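Long-range contacts in Sec-alkylsulfatase (Pseudomonas sp., PDB 4AXH), which hydrolyses (R)-secondary-alkyl sulfates with strict inversion of configuration, giving (S)-secondary alcohols and sulfate, as a zinc-dependent homodimeric enzyme of the metallo-beta-lactamase superfamily: residues H568-W574 with K641-F646; L556-T562 with L587-L592. The contacts are given in a common frame with arbitrary orientation. Residue numbers count along the deposited sequence, not the author numbering.

Interaction 1 (H568-W574 with K641-F646); sequences HDMTLNW and KLGEFF
In the C-terminal alkyl sulfatase domain, whose family belongs to the SCP2 clan, helix 641-646 packs against one face of the five-stranded mixed sheet, here on the central strand 570-574. The strand is extended and the helix regular, with F645 N hydrogen-bonded to K641 O at 3.0 Å. Their axes approach to 9.9 Å and cross at -107°, nearly perpendicular. The CA atoms pair as H568 with F645 (8.2 Å), M570 with K641 (7.6 Å) and L572 with L642 (7.8 Å). M570, L572 and W574, alternate residues, point toward the helix. M570, with chi1 p, lays SD 3.6 Å from K641 O and 4.0 Å from F645 CB. L572 CD2 sits 3.9 Å from both L642 CD1 and F645 CB. In the indole of W574 (chi1 m), CZ2 lies 3.5 Å from L642 CD1, and CH2 meets F646 CZ at 3.9 Å, edge against edge. Just ahead of the strand, H568 ND1 donates to E644 OE2 at 2.7 Å, with E644 extended (chi1 and chi2 both t). E644 also forms a salt bridge to K640. The chemistry is thus graded, from an apolar, aromatic-rich interior at W574 to a His-carboxylate hydrogen bond at the partly exposed end.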
loop_
_atom_site.group_PDB
_atom_site.type_symbol
_atom_site.label_atom_id
_atom_site.label_comp_id
_atom_site.label_asym_id
_atom_site.label_seq_id
_atom_site.Cartn_x
_atom_site.Cartn_y
_atom_site.Cartn_z
ATOM N N HIS A 568 -33.398 -7.161 -0.313
ATOM C CA HIS A 568 -33.944 -6.171 -1.245
ATOM C C HIS A 568 -33.285 -6.301 -2.630
ATOM O O HIS A 568 -33.213 -5.319 -3.378
ATOM C CB HIS A 568 -33.820 -4.745 -0.672
ATOM C CG HIS A 568 -34.729 -4.479 0.488
ATOM N ND1 HIS A 568 -35.949 -3.841 0.319
ATOM C CD2 HIS A 568 -34.567 -4.775 1.800
ATOM C CE1 HIS A 568 -36.485 -3.765 1.526
ATOM N NE2 HIS A 568 -35.690 -4.314 2.451
ATOM N N ASP A 569 -32.829 -7.529 -2.974
ATOM C CA ASP A 569 -32.168 -7.854 -4.235
ATOM C C ASP A 569 -32.972 -7.366 -5.408
ATOM O O ASP A 569 -34.192 -7.504 -5.411
ATOM C CB ASP A 569 -31.892 -9.361 -4.344
ATOM C CG ASP A 569 -30.932 -9.940 -3.302
ATOM O OD1 ASP A 569 -30.653 -9.252 -2.289
ATOM O OD2 ASP A 569 -30.462 -11.078 -3.497
ATOM N N MET A 570 -32.293 -6.734 -6.367
ATOM C CA MET A 570 -32.856 -6.098 -7.556
ATOM C C MET A 570 -31.745 -5.740 -8.534
ATOM O O MET A 570 -30.575 -5.735 -8.161
ATOM C CB MET A 570 -33.604 -4.802 -7.168
ATOM C CG MET A 570 -32.740 -3.819 -6.404
ATOM S SD MET A 570 -33.420 -2.161 -6.237
ATOM C CE MET A 570 -34.141 -2.288 -4.604
ATOM N N THR A 571 -32.127 -5.392 -9.770
ATOM C CA THR A 571 -31.236 -4.962 -10.847
ATOM C C THR A 571 -31.812 -3.686 -11.421
ATOM O O THR A 571 -33.024 -3.587 -11.601
ATOM C CB THR A 571 -31.099 -6.032 -11.923
ATOM O OG1 THR A 571 -32.404 -6.407 -12.357
ATOM C CG2 THR A 571 -30.326 -7.254 -11.443
ATOM N N LEU A 572 -30.956 -2.700 -11.682
ATOM C CA LEU A 572 -31.385 -1.397 -12.174
ATOM C C LEU A 572 -30.547 -0.967 -13.364
ATOM O O LEU A 572 -29.353 -0.717 -13.205
ATOM C CB LEU A 572 -31.278 -0.323 -11.054
ATOM C CG LEU A 572 -31.975 -0.574 -9.688
ATOM C CD1 LEU A 572 -31.073 -1.368 -8.730
ATOM C CD2 LEU A 572 -32.339 0.744 -9.018
ATOM N N ASN A 573 -31.159 -0.878 -14.555
ATOM C CA ASN A 573 -30.489 -0.347 -15.739
ATOM C C ASN A 573 -30.608 1.170 -15.672
ATOM O O ASN A 573 -31.619 1.695 -15.202
ATOM C CB ASN A 573 -31.117 -0.855 -17.029
ATOM C CG ASN A 573 -30.656 -2.230 -17.425
ATOM O OD1 ASN A 573 -29.606 -2.721 -16.987
ATOM N ND2 ASN A 573 -31.420 -2.872 -18.296
ATOM N N TRP A 574 -29.552 1.865 -16.092
ATOM C CA TRP A 574 -29.466 3.319 -16.124
ATOM C C TRP A 574 -29.003 3.699 -17.522
ATOM O O TRP A 574 -28.048 3.101 -18.044
ATOM C CB TRP A 574 -28.471 3.823 -15.066
ATOM C CG TRP A 574 -28.936 3.670 -13.652
ATOM C CD1 TRP A 574 -28.956 2.524 -12.909
ATOM C CD2 TRP A 574 -29.406 4.713 -12.794
ATOM N NE1 TRP A 574 -29.463 2.782 -11.656
ATOM C CE2 TRP A 574 -29.719 4.123 -11.547
ATOM C CE3 TRP A 574 -29.577 6.099 -12.952
ATOM C CZ2 TRP A 574 -30.208 4.867 -10.468
ATOM C CZ3 TRP A 574 -30.072 6.834 -11.887
ATOM C CH2 TRP A 574 -30.392 6.217 -10.665
ATOM N N LYS A 641 -38.864 0.250 -7.340
ATOM C CA LYS A 641 -37.509 -0.176 -6.968
ATOM C C LYS A 641 -36.457 0.935 -6.905
ATOM O O LYS A 641 -35.454 0.756 -6.221
ATOM C CB LYS A 641 -37.021 -1.364 -7.823
ATOM C CG LYS A 641 -37.909 -2.607 -7.812
ATOM C CD LYS A 641 -37.453 -3.647 -6.802
ATOM C CE LYS A 641 -38.410 -4.806 -6.707
ATOM N NZ LYS A 641 -38.053 -5.715 -5.589
ATOM N N LEU A 642 -36.675 2.075 -7.580
ATOM C CA LEU A 642 -35.711 3.171 -7.536
ATOM C C LEU A 642 -35.739 3.845 -6.181
ATOM O O LEU A 642 -34.692 3.953 -5.541
ATOM C CB LEU A 642 -35.902 4.194 -8.668
ATOM C CG LEU A 642 -34.761 5.200 -8.846
ATOM C CD1 LEU A 642 -33.445 4.492 -9.138
ATOM C CD2 LEU A 642 -35.058 6.163 -9.974
ATOM N N GLY A 643 -36.935 4.243 -5.745
ATOM C CA GLY A 643 -37.147 4.881 -4.450
ATOM C C GLY A 643 -36.706 3.992 -3.306
ATOM O O GLY A 643 -36.163 4.482 -2.306
ATOM N N GLU A 644 -36.928 2.666 -3.481
ATOM C CA GLU A 644 -36.547 1.584 -2.576
ATOM C C GLU A 644 -35.018 1.591 -2.453
ATOM O O GLU A 644 -34.489 1.645 -1.336
ATOM C CB GLU A 644 -37.042 0.229 -3.152
ATOM C CG GLU A 644 -36.788 -0.991 -2.271
ATOM C CD GLU A 644 -37.279 -2.337 -2.790
ATOM O OE1 GLU A 644 -38.067 -2.365 -3.764
ATOM O OE2 GLU A 644 -36.885 -3.369 -2.199
ATOM N N PHE A 645 -34.321 1.585 -3.611
ATOM C CA PHE A 645 -32.868 1.601 -3.682
ATOM C C PHE A 645 -32.274 2.808 -2.951
ATOM O O PHE A 645 -31.397 2.621 -2.113
ATOM C CB PHE A 645 -32.386 1.497 -5.143
ATOM C CG PHE A 645 -30.938 1.847 -5.362
ATOM C CD1 PHE A 645 -29.926 1.130 -4.727
ATOM C CD2 PHE A 645 -30.581 2.891 -6.207
ATOM C CE1 PHE A 645 -28.587 1.469 -4.913
ATOM C CE2 PHE A 645 -29.241 3.229 -6.396
ATOM C CZ PHE A 645 -28.253 2.516 -5.747
ATOM N N PHE A 646 -32.797 4.014 -3.215
ATOM C CA PHE A 646 -32.365 5.263 -2.595
ATOM C C PHE A 646 -32.615 5.343 -1.086
ATOM O O PHE A 646 -31.948 6.118 -0.389
ATOM C CB PHE A 646 -32.980 6.463 -3.336
ATOM C CG PHE A 646 -32.252 6.788 -4.613
ATOM C CD1 PHE A 646 -32.419 6.004 -5.748
ATOM C CD2 PHE A 646 -31.340 7.830 -4.663
ATOM C CE1 PHE A 646 -31.707 6.276 -6.919
ATOM C CE2 PHE A 646 -30.638 8.109 -5.838
ATOM C CZ PHE A 646 -30.825 7.327 -6.959
#

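Interaction 2 (L556-T562 with L587-L592); sequences LAIRLDT and LRNGVL
This is a buried contact between the C-terminal end of a helix and the tip of a beta hairpin, in the C-terminal domain and at the dimer interface. Helix 556-559 finishes with L560 N hydrogen-bonded to L556 O at 2.7 Å; L560 then leaves helical geometry (phi/psi -54/130), and the chain runs on through D561 to T562. Facing it, strands 587-588 and 591-592 are joined by a type I' turn from R588 to V591, closed by hydrogen bonds from R588 N to V591 O at 3.0 Å and V591 N to R588 O at 2.9 Å. N589 (55/35) and G590 (67/24) both take positive phi. CA atoms pair as A557 with L592 (5.0 Å) and T562 with G590 (4.3 Å). L560, chi1 t, aims at the hairpin: its CD2 lies 3.6 Å from L587 CD1, 3.8 Å from L592 CB and 3.5 Å from G590 O. A557 CB packs 4.0 Å from L592 CB, and L556 CB lies 4.2 Å from L592 CD2. T562 OG1, with chi1 m, donates to G590 O at 3.1 Å. A CB on G590 would clash with T562 O, so the close approach depends on glycine. From the second subunit, D371 and D374 form salt bridges with R588, and N385 hydrogen-bonds to I558 O. The tight two-residue turn with positive phi at both corners is the classic type I' beta hairpin, here joining strand 581-588 to the outermost strand, 591-596, of the domain's sheet.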
loop_
_atom_site.group_PDB
_atom_site.type_symbol
_atom_site.label_atom_id
_atom_site.label_comp_id
_atom_site.label_asym_id
_atom_site.label_seq_id
_atom_site.Cartn_x
_atom_site.Cartn_y
_atom_site.Cartn_z
ATOM N N LEU A 556 -22.249 5.188 -4.305
ATOM C CA LEU A 556 -23.499 4.573 -3.845
ATOM C C LEU A 556 -23.265 3.170 -3.298
ATOM O O LEU A 556 -23.872 2.823 -2.290
ATOM C CB LEU A 556 -24.585 4.579 -4.937
ATOM C CG LEU A 556 -25.066 5.937 -5.484
ATOM C CD1 LEU A 556 -26.380 5.781 -6.220
ATOM C CD2 LEU A 556 -25.262 6.968 -4.382
ATOM N N ALA A 557 -22.347 2.385 -3.919
ATOM C CA ALA A 557 -21.971 1.031 -3.467
ATOM C C ALA A 557 -21.332 1.077 -2.070
ATOM O O ALA A 557 -21.424 0.102 -1.317
ATOM C CB ALA A 557 -21.020 0.384 -4.461
ATOM N N ILE A 558 -20.707 2.231 -1.738
ATOM C CA ILE A 558 -20.054 2.562 -0.470
ATOM C C ILE A 558 -21.099 3.113 0.526
ATOM O O ILE A 558 -21.043 2.786 1.708
ATOM C CB ILE A 558 -18.878 3.558 -0.764
ATOM C CG1 ILE A 558 -17.653 2.811 -1.307
ATOM C CG2 ILE A 558 -18.518 4.427 0.446
ATOM C CD1 ILE A 558 -16.686 3.652 -2.116
ATOM N N ARG A 559 -22.031 3.946 0.036
ATOM C CA ARG A 559 -23.119 4.547 0.820
ATOM C C ARG A 559 -24.201 3.513 1.202
ATOM O O ARG A 559 -24.813 3.632 2.263
ATOM C CB ARG A 559 -23.751 5.713 0.049
ATOM C CG ARG A 559 -22.897 6.974 0.089
ATOM C CD ARG A 559 -23.637 8.162 -0.457
ATOM N NE ARG A 559 -24.867 8.392 0.295
ATOM C CZ ARG A 559 -25.892 9.096 -0.158
ATOM N NH1 ARG A 559 -25.832 9.669 -1.352
ATOM N NH2 ARG A 559 -26.976 9.251 0.589
ATOM N N LEU A 560 -24.413 2.491 0.346
ATOM C CA LEU A 560 -25.369 1.416 0.584
ATOM C C LEU A 560 -25.131 0.746 1.944
ATOM O O LEU A 560 -23.993 0.392 2.285
ATOM C CB LEU A 560 -25.322 0.385 -0.559
ATOM C CG LEU A 560 -26.336 -0.762 -0.495
ATOM C CD1 LEU A 560 -27.682 -0.310 -0.980
ATOM C CD2 LEU A 560 -25.874 -1.918 -1.319
ATOM N N ASP A 561 -26.217 0.620 2.718
ATOM C CA ASP A 561 -26.244 0.019 4.041
ATOM C C ASP A 561 -26.607 -1.447 3.903
ATOM O O ASP A 561 -27.790 -1.788 3.824
ATOM C CB ASP A 561 -27.257 0.746 4.946
ATOM C CG ASP A 561 -27.240 0.370 6.428
ATOM O OD1 ASP A 561 -26.512 -0.592 6.801
ATOM O OD2 ASP A 561 -27.915 1.064 7.222
ATOM N N THR A 562 -25.572 -2.309 3.902
ATOM C CA THR A 562 -25.643 -3.766 3.794
ATOM C C THR A 562 -26.719 -4.379 4.698
ATOM O O THR A 562 -27.492 -5.209 4.227
ATOM C CB THR A 562 -24.250 -4.358 4.023
ATOM O OG1 THR A 562 -23.382 -3.802 3.045
ATOM C CG2 THR A 562 -24.223 -5.870 3.931
ATOM N N LEU A 587 -28.000 -5.309 -7.188
ATOM C CA LEU A 587 -27.990 -5.320 -5.713
ATOM C C LEU A 587 -28.287 -6.732 -5.270
ATOM O O LEU A 587 -29.389 -7.224 -5.492
ATOM C CB LEU A 587 -29.013 -4.321 -5.117
ATOM C CG LEU A 587 -29.377 -4.457 -3.622
ATOM C CD1 LEU A 587 -28.158 -4.336 -2.724
ATOM C CD2 LEU A 587 -30.428 -3.432 -3.227
ATOM N N ARG A 588 -27.295 -7.392 -4.686
ATOM C CA ARG A 588 -27.406 -8.787 -4.266
ATOM C C ARG A 588 -26.704 -8.957 -2.952
ATOM O O ARG A 588 -25.577 -8.503 -2.799
ATOM C CB ARG A 588 -26.768 -9.702 -5.328
ATOM C CG ARG A 588 -27.383 -11.074 -5.386
ATOM C CD ARG A 588 -26.903 -11.841 -6.602
ATOM N NE ARG A 588 -25.718 -12.615 -6.265
ATOM C CZ ARG A 588 -25.698 -13.935 -6.108
ATOM N NH1 ARG A 588 -26.800 -14.652 -6.300
ATOM N NH2 ARG A 588 -24.576 -14.550 -5.779
ATOM N N ASN A 589 -27.373 -9.597 -1.996
ATOM C CA ASN A 589 -26.863 -9.859 -0.648
ATOM C C ASN A 589 -26.416 -8.570 0.051
ATOM O O ASN A 589 -25.426 -8.585 0.773
ATOM C CB ASN A 589 -25.726 -10.900 -0.695
ATOM C CG ASN A 589 -26.165 -12.261 -1.131
ATOM O OD1 ASN A 589 -27.018 -12.877 -0.494
ATOM N ND2 ASN A 589 -25.556 -12.792 -2.190
ATOM N N GLY A 590 -27.116 -7.465 -0.213
ATOM C CA GLY A 590 -26.801 -6.143 0.341
ATOM C C GLY A 590 -25.488 -5.542 -0.143
ATOM O O GLY A 590 -24.892 -4.698 0.543
ATOM N N VAL A 591 -25.032 -6.002 -1.337
ATOM C CA VAL A 591 -23.805 -5.616 -2.041
ATOM C C VAL A 591 -24.198 -5.064 -3.419
ATOM O O VAL A 591 -24.899 -5.739 -4.189
ATOM C CB VAL A 591 -22.807 -6.813 -2.173
ATOM C CG1 VAL A 591 -21.509 -6.397 -2.847
ATOM C CG2 VAL A 591 -22.522 -7.479 -0.827
ATOM N N LEU A 592 -23.741 -3.842 -3.728
ATOM C CA LEU A 592 -24.017 -3.225 -5.020
ATOM C C LEU A 592 -22.791 -3.357 -5.914
ATOM O O LEU A 592 -21.685 -2.985 -5.501
ATOM C CB LEU A 592 -24.430 -1.745 -4.858
ATOM C CG LEU A 592 -24.980 -1.044 -6.115
ATOM C CD1 LEU A 592 -26.373 -1.562 -6.502
ATOM C CD2 LEU A 592 -25.022 0.472 -5.932
#

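In the fold
Both contacts belong to the C-terminal domain, away from the zinc site, with centres about 11 Å apart. They share one sheet: strands 570-576 and 581-588 are neighbours in it, and M570 O probably accepts a hydrogen bond from L587 N at 2.8 Å. F645, in the helix of interaction 1, also touches L556 and L592 of interaction 2, so one apolar layer runs between them. Interaction 1 is only partly buried and combines side-chain packing with a charged end, without touching the other subunit. Interaction 2 is fully buried, relies on leucines and an alanine, with a hydroxyl-to-backbone bond, and lies against the second subunit.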